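Local coordinates for freshwater cyanophage protein (Microcystis phage Mic1, PDB 6L2W), which is of unknown function but adopts a novel fold and is probably a structural protein of the cyanophage, at residues 5-10 and 37-42. Numbering follows the deposited sequence.
Sequences RLSYHS and EDYDNF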
loop_
_atom_site.group_PDB
_atom_site.type_symbol
_atom_site.label_atom_id
_atom_site.label_comp_id
_atom_site.label_asym_id
_atom_site.label_seq_id
_atom_site.Cartn_x
_atom_site.Cartn_y
_atom_site.Cartn_z
ATOM N N ARG B 5 -7.826 -4.754 7.253
ATOM C CA ARG B 5 -8.491 -4.154 6.105
ATOM C C ARG B 5 -7.898 -4.732 4.811
ATOM O O ARG B 5 -6.689 -4.934 4.663
ATOM C CB ARG B 5 -8.330 -2.628 6.140
ATOM C CG ARG B 5 -9.071 -1.911 5.024
ATOM C CD ARG B 5 -9.203 -0.422 5.264
ATOM N NE ARG B 5 -7.936 0.263 5.141
ATOM C CZ ARG B 5 -7.789 1.580 5.072
ATOM N NH1 ARG B 5 -8.844 2.382 5.086
ATOM N NH2 ARG B 5 -6.575 2.089 4.958
ATOM N N LEU B 6 -8.770 -4.911 3.850
ATOM C CA LEU B 6 -8.413 -5.492 2.611
ATOM C C LEU B 6 -8.577 -4.424 1.536
ATOM O O LEU B 6 -9.674 -3.939 1.354
ATOM C CB LEU B 6 -9.351 -6.674 2.357
ATOM C CG LEU B 6 -9.207 -7.321 0.986
ATOM C CD1 LEU B 6 -7.781 -7.805 0.781
ATOM C CD2 LEU B 6 -10.201 -8.464 0.808
ATOM N N SER B 7 -7.508 -4.101 0.819
ATOM C CA SER B 7 -7.593 -3.087 -0.210
ATOM C C SER B 7 -7.398 -3.694 -1.606
ATOM O O SER B 7 -6.778 -4.761 -1.772
ATOM C CB SER B 7 -6.607 -1.974 0.032
ATOM O OG SER B 7 -6.711 -1.482 1.357
ATOM N N TYR B 8 -7.909 -2.965 -2.603
ATOM C CA TYR B 8 -7.659 -3.298 -3.971
ATOM C C TYR B 8 -7.068 -2.067 -4.671
ATOM O O TYR B 8 -7.282 -0.927 -4.259
ATOM C CB TYR B 8 -8.917 -3.860 -4.634
ATOM C CG TYR B 8 -9.996 -2.858 -4.971
ATOM C CD1 TYR B 8 -10.060 -2.264 -6.220
ATOM C CD2 TYR B 8 -10.989 -2.546 -4.059
ATOM C CE1 TYR B 8 -11.069 -1.375 -6.540
ATOM C CE2 TYR B 8 -12.010 -1.664 -4.361
ATOM C CZ TYR B 8 -12.048 -1.078 -5.607
ATOM O OH TYR B 8 -13.031 -0.188 -5.887
ATOM N N HIS B 9 -6.296 -2.317 -5.724
ATOM C CA HIS B 9 -5.663 -1.239 -6.465
ATOM C C HIS B 9 -5.097 -1.792 -7.760
ATOM O O HIS B 9 -4.465 -2.828 -7.777
ATOM C CB HIS B 9 -4.541 -0.589 -5.656
ATOM C CG HIS B 9 -3.857 -1.560 -4.757
ATOM N ND1 HIS B 9 -3.292 -2.721 -5.233
ATOM C CD2 HIS B 9 -3.663 -1.559 -3.421
ATOM C CE1 HIS B 9 -2.806 -3.420 -4.216
ATOM N NE2 HIS B 9 -3.005 -2.721 -3.101
ATOM N N SER B 10 -5.358 -1.089 -8.831
ATOM C CA SER B 10 -4.812 -1.456 -10.113
ATOM C C SER B 10 -4.806 -0.219 -11.000
ATOM O O SER B 10 -5.411 0.824 -10.660
ATOM C CB SER B 10 -5.594 -2.576 -10.756
ATOM O OG SER B 10 -6.928 -2.146 -10.979
ATOM N N GLU B 37 -15.347 8.617 2.072
ATOM C CA GLU B 37 -15.217 9.988 2.509
ATOM C C GLU B 37 -14.061 10.115 3.502
ATOM O O GLU B 37 -13.252 11.038 3.378
ATOM C CB GLU B 37 -16.538 10.485 3.094
ATOM C CG GLU B 37 -17.018 11.774 2.444
ATOM C CD GLU B 37 -17.139 12.936 3.411
ATOM O OE1 GLU B 37 -16.094 13.499 3.789
ATOM O OE2 GLU B 37 -18.273 13.255 3.802
ATOM N N ASP B 38 -13.959 9.208 4.465
ATOM C CA ASP B 38 -12.854 9.299 5.425
ATOM C C ASP B 38 -12.035 8.001 5.340
ATOM O O ASP B 38 -12.277 7.059 6.102
ATOM C CB ASP B 38 -13.417 9.646 6.809
ATOM C CG ASP B 38 -12.418 9.562 7.945
ATOM O OD1 ASP B 38 -11.207 9.701 7.683
ATOM O OD2 ASP B 38 -12.862 9.333 9.077
ATOM N N TYR B 39 -11.052 7.982 4.424
ATOM C CA TYR B 39 -10.519 6.725 3.881
ATOM C C TYR B 39 -9.799 5.936 4.968
ATOM O O TYR B 39 -9.966 4.732 5.085
ATOM C CB TYR B 39 -9.563 6.932 2.702
ATOM C CG TYR B 39 -8.992 5.635 2.177
ATOM C CD1 TYR B 39 -9.708 4.861 1.287
ATOM C CD2 TYR B 39 -7.775 5.145 2.617
ATOM C CE1 TYR B 39 -9.236 3.647 0.830
ATOM C CE2 TYR B 39 -7.276 3.933 2.167
ATOM C CZ TYR B 39 -8.011 3.181 1.263
ATOM O OH TYR B 39 -7.561 1.988 0.774
ATOM N N ASP B 40 -9.021 6.632 5.769
ATOM C CA ASP B 40 -8.136 5.972 6.694
ATOM C C ASP B 40 -8.939 5.229 7.763
ATOM O O ASP B 40 -8.370 4.363 8.433
ATOM C CB ASP B 40 -7.120 6.957 7.288
ATOM C CG ASP B 40 -5.993 7.335 6.327
ATOM O OD1 ASP B 40 -5.386 6.411 5.704
ATOM O OD2 ASP B 40 -5.716 8.549 6.208
ATOM N N ASN B 41 -10.223 5.555 7.911
ATOM C CA ASN B 41 -11.076 5.006 8.969
ATOM C C ASN B 41 -12.110 4.038 8.399
ATOM O O ASN B 41 -12.969 3.569 9.132
ATOM C CB ASN B 41 -11.815 6.127 9.706
ATOM C CG ASN B 41 -10.889 6.870 10.633
ATOM O OD1 ASN B 41 -10.142 6.243 11.366
ATOM N ND2 ASN B 41 -10.869 8.187 10.544
ATOM N N PHE B 42 -12.027 3.739 7.106
ATOM C CA PHE B 42 -13.103 3.051 6.436
ATOM C C PHE B 42 -12.736 1.584 6.196
ATOM O O PHE B 42 -11.640 1.282 5.777
ATOM C CB PHE B 42 -13.429 3.772 5.128
ATOM C CG PHE B 42 -14.499 3.083 4.341
ATOM C CD1 PHE B 42 -14.198 1.989 3.552
ATOM C CD2 PHE B 42 -15.816 3.485 4.443
ATOM C CE1 PHE B 42 -15.195 1.323 2.858
ATOM C CE2 PHE B 42 -16.812 2.814 3.749
ATOM C CZ PHE B 42 -16.499 1.730 2.962
HETATM O O HOH W 1 -5.338 1.112 1.725
#
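Arg5 sets NH1 of its guanidinium over one face of the Tyr39 ring, offset toward the rim, while its NH2 comes to 3.4 Å from Tyr39 CE2. The two planes are inclined by 45°, so the groups overlap obliquely and do not stack flat. With CG anti to the backbone N (chi1 -176°), the arginine sets out toward the 37-42 loop. Arg5 NH1 is shared by two carbonyls there: a nearly straight bond of 3.1 Å reaches a lone pair of Phe42 O, close to the guanidinium plane, while a weak, bent one of 2.6 Å goes to Tyr39 O. Tyr39 O also accepts Phe42 N, so both the short 3-10 turn and the arginine hold this oxygen. Farther along the strand, a water lies 3.0 Å from Ser7 OG. The same water is 2.6 Å from Tyr39 OH, in the plane of the phenol ring. Asp40 OD1 stays 4.5 Å from Arg5 NH2, its carboxylate being engaged by Arg74 and Tyr75 of the second subunit. The contact thus fastens the loop between strands 30-32 and 45-46 onto strand 2-12, which pairs with strands 17-23, 45-46 and 83-89 in the antiparallel sheet.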